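Local coordinates for mandelate racemase/muconate lactonizing enzyme-like protein (Rubrobacter xylanophilus DSM 9941, PDB 3CYJ), which belongs to the enolase superfamily, pairing an N-terminal capping domain with a modified TIM barrel that carries a bound sodium ion, at residues Pro126-Phe140 with Cys307-Asp321. Sequence-based numbering, arbitrary orientation.
Sequences PRFHAEVPVYGSGGF and CCAVESLLHLEYFHD
Closure of the enolase-superfamily barrel joins strand 132-137 to strand 313-319, its first and last parallel strands. The backbone ladder runs from Leu-316 N to Pro-133 O through Tyr-135 N to Leu-316 O, Tyr-318 N to Tyr-135 O and Ser-137 N to Tyr-318 O; His-320 N, at the start of helix 320-329, continues it to Ser-137 O (2.9 Å). In the barrel interior, Ser-137 OG, anti to its own N (chi1 174°), donates to Glu-317 OE2 at 2.6 Å, on the anti lone pair of that oxygen. Lys-164 bridges to the same OE2 and also bonds Tyr-135 OH, while Cys-298 N holds OE1, so both carboxylate oxygens are gripped; the glutamate side chain lies about 6 Å from the sodium ion. The Tyr-135 ring receives Glu-317 CA over one face, 3.8 Å from its centroid, and turns its edge to the face of His-315 in a T-shaped pair with planes at 73°. On the other face of the sheet, Val-134 CG1 lies beside Leu-316 CD1 (3.6 Å). Before the strands, Cys-308 O accepts from both Phe-128 N and His-129 N. Glu-311, salt-bridged to Arg-282 of the second subunit, sets CB 3.6 Å from the centroid of the Phe-128 ring, over its face. The His-129 ring reaches Val-310 O edge-on, NE2 donating at 2.6 Å from above the carbonyl plane.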
loop_
_atom_site.group_PDB
_atom_site.type_symbol
_atom_site.label_atom_id
_atom_site.label_comp_id
_atom_site.label_asym_id
_atom_site.label_seq_id
_atom_site.Cartn_x
_atom_site.Cartn_y
_atom_site.Cartn_z
ATOM N N PRO A 126 13.548 -22.088 -28.595
ATOM C CA PRO A 126 12.239 -21.626 -29.047
ATOM C C PRO A 126 12.457 -20.344 -29.831
ATOM O O PRO A 126 13.108 -19.434 -29.348
ATOM C CB PRO A 126 11.515 -21.306 -27.736
ATOM C CG PRO A 126 12.105 -22.272 -26.770
ATOM C CD PRO A 126 13.590 -22.241 -27.127
ATOM N N ARG A 127 11.970 -20.250 -31.048
ATOM C CA ARG A 127 12.384 -19.119 -31.836
ATOM C C ARG A 127 11.194 -18.249 -32.243
ATOM O O ARG A 127 10.250 -18.722 -32.882
ATOM C CB ARG A 127 13.214 -19.604 -33.041
ATOM C CG ARG A 127 13.812 -18.467 -33.870
ATOM C CD ARG A 127 14.861 -18.956 -34.856
ATOM N NE ARG A 127 15.531 -17.802 -35.440
ATOM C CZ ARG A 127 16.526 -17.889 -36.329
ATOM N NH1 ARG A 127 16.913 -19.097 -36.748
ATOM N NH2 ARG A 127 17.104 -16.782 -36.817
ATOM N N PHE A 128 11.277 -16.968 -31.879
ATOM C CA PHE A 128 10.272 -15.953 -32.201
ATOM C C PHE A 128 10.757 -15.082 -33.343
ATOM O O PHE A 128 9.932 -14.599 -34.108
ATOM C CB PHE A 128 10.015 -15.005 -30.999
ATOM C CG PHE A 128 9.165 -15.607 -29.883
ATOM C CD1 PHE A 128 7.762 -15.604 -29.956
ATOM C CD2 PHE A 128 9.763 -16.151 -28.780
ATOM C CE1 PHE A 128 6.985 -16.153 -28.938
ATOM C CE2 PHE A 128 9.003 -16.717 -27.727
ATOM C CZ PHE A 128 7.616 -16.718 -27.810
ATOM N N HIS A 129 12.064 -14.826 -33.442
ATOM C CA HIS A 129 12.582 -13.840 -34.379
ATOM C C HIS A 129 13.600 -14.428 -35.342
ATOM O O HIS A 129 14.469 -15.261 -34.933
ATOM C CB HIS A 129 13.253 -12.653 -33.664
ATOM C CG HIS A 129 12.472 -12.111 -32.497
ATOM N ND1 HIS A 129 11.228 -11.512 -32.635
ATOM C CD2 HIS A 129 12.752 -12.110 -31.169
ATOM C CE1 HIS A 129 10.792 -11.153 -31.442
ATOM N NE2 HIS A 129 11.690 -11.520 -30.535
ATOM N N ALA A 130 13.526 -13.970 -36.608
ATOM C CA ALA A 130 14.485 -14.383 -37.655
ATOM C C ALA A 130 15.803 -13.616 -37.544
ATOM O O ALA A 130 16.867 -14.191 -37.574
ATOM C CB ALA A 130 13.869 -14.158 -39.037
ATOM N N GLU A 131 15.727 -12.294 -37.445
ATOM C CA GLU A 131 16.855 -11.515 -36.986
ATOM C C GLU A 131 16.444 -10.598 -35.819
ATOM O O GLU A 131 15.269 -10.533 -35.460
ATOM C CB GLU A 131 17.460 -10.704 -38.125
ATOM C CG GLU A 131 16.459 -9.866 -38.882
ATOM C CD GLU A 131 17.159 -8.958 -39.883
ATOM O OE1 GLU A 131 18.312 -9.259 -40.266
ATOM O OE2 GLU A 131 16.573 -7.926 -40.272
ATOM N N VAL A 132 17.417 -9.868 -35.252
ATOM C CA VAL A 132 17.162 -9.035 -34.072
ATOM C C VAL A 132 17.782 -7.668 -34.227
ATOM O O VAL A 132 18.946 -7.552 -34.663
ATOM C CB VAL A 132 17.708 -9.701 -32.771
ATOM C CG1 VAL A 132 16.932 -10.921 -32.455
ATOM C CG2 VAL A 132 19.197 -10.052 -32.887
ATOM N N PRO A 133 17.026 -6.617 -33.881
ATOM C CA PRO A 133 17.535 -5.269 -34.039
ATOM C C PRO A 133 18.563 -4.896 -32.968
ATOM O O PRO A 133 18.520 -5.406 -31.808
ATOM C CB PRO A 133 16.282 -4.420 -33.961
ATOM C CG PRO A 133 15.262 -5.253 -33.246
ATOM C CD PRO A 133 15.614 -6.658 -33.452
ATOM N N VAL A 134 19.534 -4.077 -33.364
ATOM C CA VAL A 134 20.605 -3.680 -32.469
ATOM C C VAL A 134 20.652 -2.177 -32.270
ATOM O O VAL A 134 20.054 -1.390 -33.051
ATOM C CB VAL A 134 22.016 -4.179 -32.934
ATOM C CG1 VAL A 134 21.976 -5.624 -33.306
ATOM C CG2 VAL A 134 22.591 -3.330 -34.098
ATOM N N TYR A 135 21.334 -1.744 -31.210
ATOM C CA TYR A 135 21.808 -0.366 -31.218
ATOM C C TYR A 135 23.325 -0.382 -31.052
ATOM O O TYR A 135 23.866 -1.237 -30.329
ATOM C CB TYR A 135 21.126 0.477 -30.130
ATOM C CG TYR A 135 21.391 0.062 -28.700
ATOM C CD1 TYR A 135 22.416 0.649 -27.965
ATOM C CD2 TYR A 135 20.559 -0.870 -28.060
ATOM C CE1 TYR A 135 22.648 0.324 -26.655
ATOM C CE2 TYR A 135 20.778 -1.226 -26.732
ATOM C CZ TYR A 135 21.816 -0.609 -26.040
ATOM O OH TYR A 135 22.032 -0.938 -24.744
ATOM N N GLY A 136 23.997 0.547 -31.734
ATOM C CA GLY A 136 25.417 0.740 -31.564
ATOM C C GLY A 136 25.694 1.427 -30.235
ATOM O O GLY A 136 25.104 2.458 -29.923
ATOM N N SER A 137 26.604 0.872 -29.435
ATOM C CA SER A 137 26.787 1.374 -28.059
ATOM C C SER A 137 28.292 1.675 -27.729
ATOM O O SER A 137 29.114 0.788 -27.789
ATOM C CB SER A 137 26.183 0.369 -27.076
ATOM O OG SER A 137 26.461 0.763 -25.731
ATOM N N GLY A 138 28.618 2.928 -27.425
ATOM C CA GLY A 138 29.962 3.346 -27.069
ATOM C C GLY A 138 29.897 4.729 -26.448
ATOM O O GLY A 138 29.206 4.930 -25.415
ATOM N N GLY A 139 30.584 5.704 -27.045
ATOM C CA GLY A 139 30.380 7.122 -26.689
ATOM C C GLY A 139 30.872 7.396 -25.284
ATOM O O GLY A 139 30.240 8.172 -24.525
ATOM N N PHE A 140 32.001 6.767 -24.949
ATOM C CA PHE A 140 32.589 6.865 -23.619
ATOM C C PHE A 140 32.900 8.309 -23.251
ATOM O O PHE A 140 33.143 9.166 -24.143
ATOM C CB PHE A 140 33.810 5.952 -23.497
ATOM C CG PHE A 140 33.521 4.567 -23.928
ATOM C CD1 PHE A 140 32.819 3.702 -23.086
ATOM C CD2 PHE A 140 33.839 4.146 -25.223
ATOM C CE1 PHE A 140 32.475 2.411 -23.538
ATOM C CE2 PHE A 140 33.522 2.862 -25.683
ATOM C CZ PHE A 140 32.843 1.981 -24.842
ATOM N N CYS A 307 18.725 -13.922 -28.138
ATOM C CA CYS A 307 17.630 -12.965 -28.211
ATOM C C CYS A 307 16.562 -13.314 -29.243
ATOM O O CYS A 307 15.492 -12.704 -29.246
ATOM C CB CYS A 307 18.195 -11.594 -28.511
ATOM S SG CYS A 307 18.837 -10.756 -27.058
ATOM N N CYS A 308 16.837 -14.301 -30.107
ATOM C CA CYS A 308 15.849 -14.733 -31.104
ATOM C C CYS A 308 14.764 -15.477 -30.363
ATOM O O CYS A 308 13.639 -15.671 -30.842
ATOM C CB CYS A 308 16.492 -15.588 -32.206
ATOM S SG CYS A 308 17.404 -14.540 -33.429
ATOM N N ALA A 309 15.098 -15.870 -29.154
ATOM C CA ALA A 309 14.157 -16.688 -28.385
ATOM C C ALA A 309 13.259 -15.861 -27.440
ATOM O O ALA A 309 12.440 -16.425 -26.700
ATOM C CB ALA A 309 14.913 -17.733 -27.607
ATOM N N VAL A 310 13.467 -14.539 -27.430
ATOM C CA VAL A 310 12.837 -13.628 -26.453
ATOM C C VAL A 310 11.770 -12.801 -27.168
ATOM O O VAL A 310 12.099 -11.961 -28.001
ATOM C CB VAL A 310 13.936 -12.721 -25.745
ATOM C CG1 VAL A 310 13.328 -11.683 -24.770
ATOM C CG2 VAL A 310 14.937 -13.613 -25.022
ATOM N N GLU A 311 10.502 -13.090 -26.910
ATOM C CA GLU A 311 9.439 -12.363 -27.577
ATOM C C GLU A 311 9.444 -10.855 -27.290
ATOM O O GLU A 311 9.266 -10.002 -28.188
ATOM C CB GLU A 311 8.072 -12.941 -27.209
ATOM C CG GLU A 311 7.049 -12.380 -28.197
ATOM C CD GLU A 311 5.624 -12.771 -27.888
ATOM O OE1 GLU A 311 5.394 -13.386 -26.807
ATOM O OE2 GLU A 311 4.752 -12.413 -28.729
ATOM N N SER A 312 9.648 -10.524 -26.022
ATOM C CA SER A 312 9.577 -9.126 -25.583
ATOM C C SER A 312 10.813 -8.277 -25.991
ATOM O O SER A 312 10.923 -7.102 -25.626
ATOM C CB SER A 312 9.269 -9.046 -24.073
ATOM O OG SER A 312 10.183 -9.842 -23.379
ATOM N N LEU A 313 11.708 -8.854 -26.801
ATOM C CA LEU A 313 12.889 -8.090 -27.289
ATOM C C LEU A 313 12.581 -6.761 -28.020
ATOM O O LEU A 313 11.855 -6.736 -29.023
ATOM C CB LEU A 313 13.781 -8.973 -28.169
ATOM C CG LEU A 313 15.084 -8.296 -28.601
ATOM C CD1 LEU A 313 16.186 -8.286 -27.526
ATOM C CD2 LEU A 313 15.568 -8.944 -29.852
ATOM N N LEU A 314 13.134 -5.661 -27.504
ATOM C CA LEU A 314 13.125 -4.388 -28.200
ATOM C C LEU A 314 14.382 -4.303 -29.070
ATOM O O LEU A 314 14.309 -3.961 -30.256
ATOM C CB LEU A 314 13.164 -3.244 -27.199
ATOM C CG LEU A 314 12.891 -1.840 -27.723
ATOM C CD1 LEU A 314 11.600 -1.810 -28.511
ATOM C CD2 LEU A 314 12.852 -0.855 -26.560
ATOM N N HIS A 315 15.537 -4.554 -28.452
ATOM C CA HIS A 315 16.834 -4.504 -29.150
ATOM C C HIS A 315 17.928 -5.088 -28.292
ATOM O O HIS A 315 17.751 -5.353 -27.078
ATOM C CB HIS A 315 17.245 -3.087 -29.570
ATOM C CG HIS A 315 16.942 -2.015 -28.566
ATOM N ND1 HIS A 315 17.345 -2.081 -27.248
ATOM C CD2 HIS A 315 16.328 -0.809 -28.711
ATOM C CE1 HIS A 315 16.977 -0.975 -26.618
ATOM N NE2 HIS A 315 16.348 -0.193 -27.483
ATOM N N LEU A 316 19.078 -5.274 -28.939
ATOM C CA LEU A 316 20.263 -5.767 -28.247
ATOM C C LEU A 316 21.355 -4.735 -28.433
ATOM O O LEU A 316 21.382 -4.002 -29.448
ATOM C CB LEU A 316 20.658 -7.194 -28.704
ATOM C CG LEU A 316 21.522 -7.497 -29.953
ATOM C CD1 LEU A 316 22.943 -6.822 -30.033
ATOM C CD2 LEU A 316 21.676 -9.004 -30.154
ATOM N N GLU A 317 22.222 -4.651 -27.432
ATOM C CA GLU A 317 23.316 -3.694 -27.401
ATOM C C GLU A 317 24.512 -4.231 -28.194
ATOM O O GLU A 317 25.096 -5.291 -27.854
ATOM C CB GLU A 317 23.781 -3.449 -25.969
ATOM C CG GLU A 317 24.958 -2.517 -25.890
ATOM C CD GLU A 317 25.468 -2.358 -24.496
ATOM O OE1 GLU A 317 25.401 -3.339 -23.703
ATOM O OE2 GLU A 317 25.930 -1.244 -24.209
ATOM N N TYR A 318 24.851 -3.495 -29.240
ATOM C CA TYR A 318 26.047 -3.793 -30.025
ATOM C C TYR A 318 27.204 -3.072 -29.374
ATOM O O TYR A 318 27.559 -1.960 -29.779
ATOM C CB TYR A 318 25.866 -3.289 -31.485
ATOM C CG TYR A 318 26.937 -3.749 -32.394
ATOM C CD1 TYR A 318 27.016 -5.104 -32.808
ATOM C CD2 TYR A 318 27.922 -2.861 -32.813
ATOM C CE1 TYR A 318 28.062 -5.548 -33.643
ATOM C CE2 TYR A 318 28.976 -3.291 -33.629
ATOM C CZ TYR A 318 29.026 -4.632 -34.047
ATOM O OH TYR A 318 30.074 -5.040 -34.854
ATOM N N PHE A 319 27.753 -3.675 -28.328
ATOM C CA PHE A 319 28.697 -2.957 -27.461
ATOM C C PHE A 319 30.091 -2.911 -28.058
ATOM O O PHE A 319 30.671 -3.952 -28.385
ATOM C CB PHE A 319 28.750 -3.596 -26.063
ATOM C CG PHE A 319 29.594 -2.800 -25.074
ATOM C CD1 PHE A 319 29.374 -1.432 -24.902
ATOM C CD2 PHE A 319 30.577 -3.406 -24.346
ATOM C CE1 PHE A 319 30.112 -0.677 -24.006
ATOM C CE2 PHE A 319 31.345 -2.664 -23.407
ATOM C CZ PHE A 319 31.107 -1.296 -23.248
ATOM N N HIS A 320 30.616 -1.704 -28.222
ATOM C CA HIS A 320 31.924 -1.517 -28.867
ATOM C C HIS A 320 32.985 -2.474 -28.355
ATOM O O HIS A 320 33.470 -3.312 -29.105
ATOM C CB HIS A 320 32.415 -0.064 -28.722
ATOM C CG HIS A 320 33.835 0.140 -29.167
ATOM N ND1 HIS A 320 34.233 0.039 -30.492
ATOM C CD2 HIS A 320 34.957 0.433 -28.460
ATOM C CE1 HIS A 320 35.539 0.235 -30.571
ATOM N NE2 HIS A 320 35.996 0.496 -29.356
ATOM N N ASP A 321 33.350 -2.394 -27.074
ATOM C CA ASP A 321 34.417 -3.273 -26.543
ATOM C C ASP A 321 34.263 -4.706 -27.005
ATOM O O ASP A 321 35.241 -5.373 -27.369
ATOM C CB ASP A 321 34.466 -3.275 -25.031
ATOM C CG ASP A 321 34.779 -1.907 -24.436
ATOM O OD1 ASP A 321 34.767 -0.901 -25.153
ATOM O OD2 ASP A 321 35.033 -1.809 -23.215
#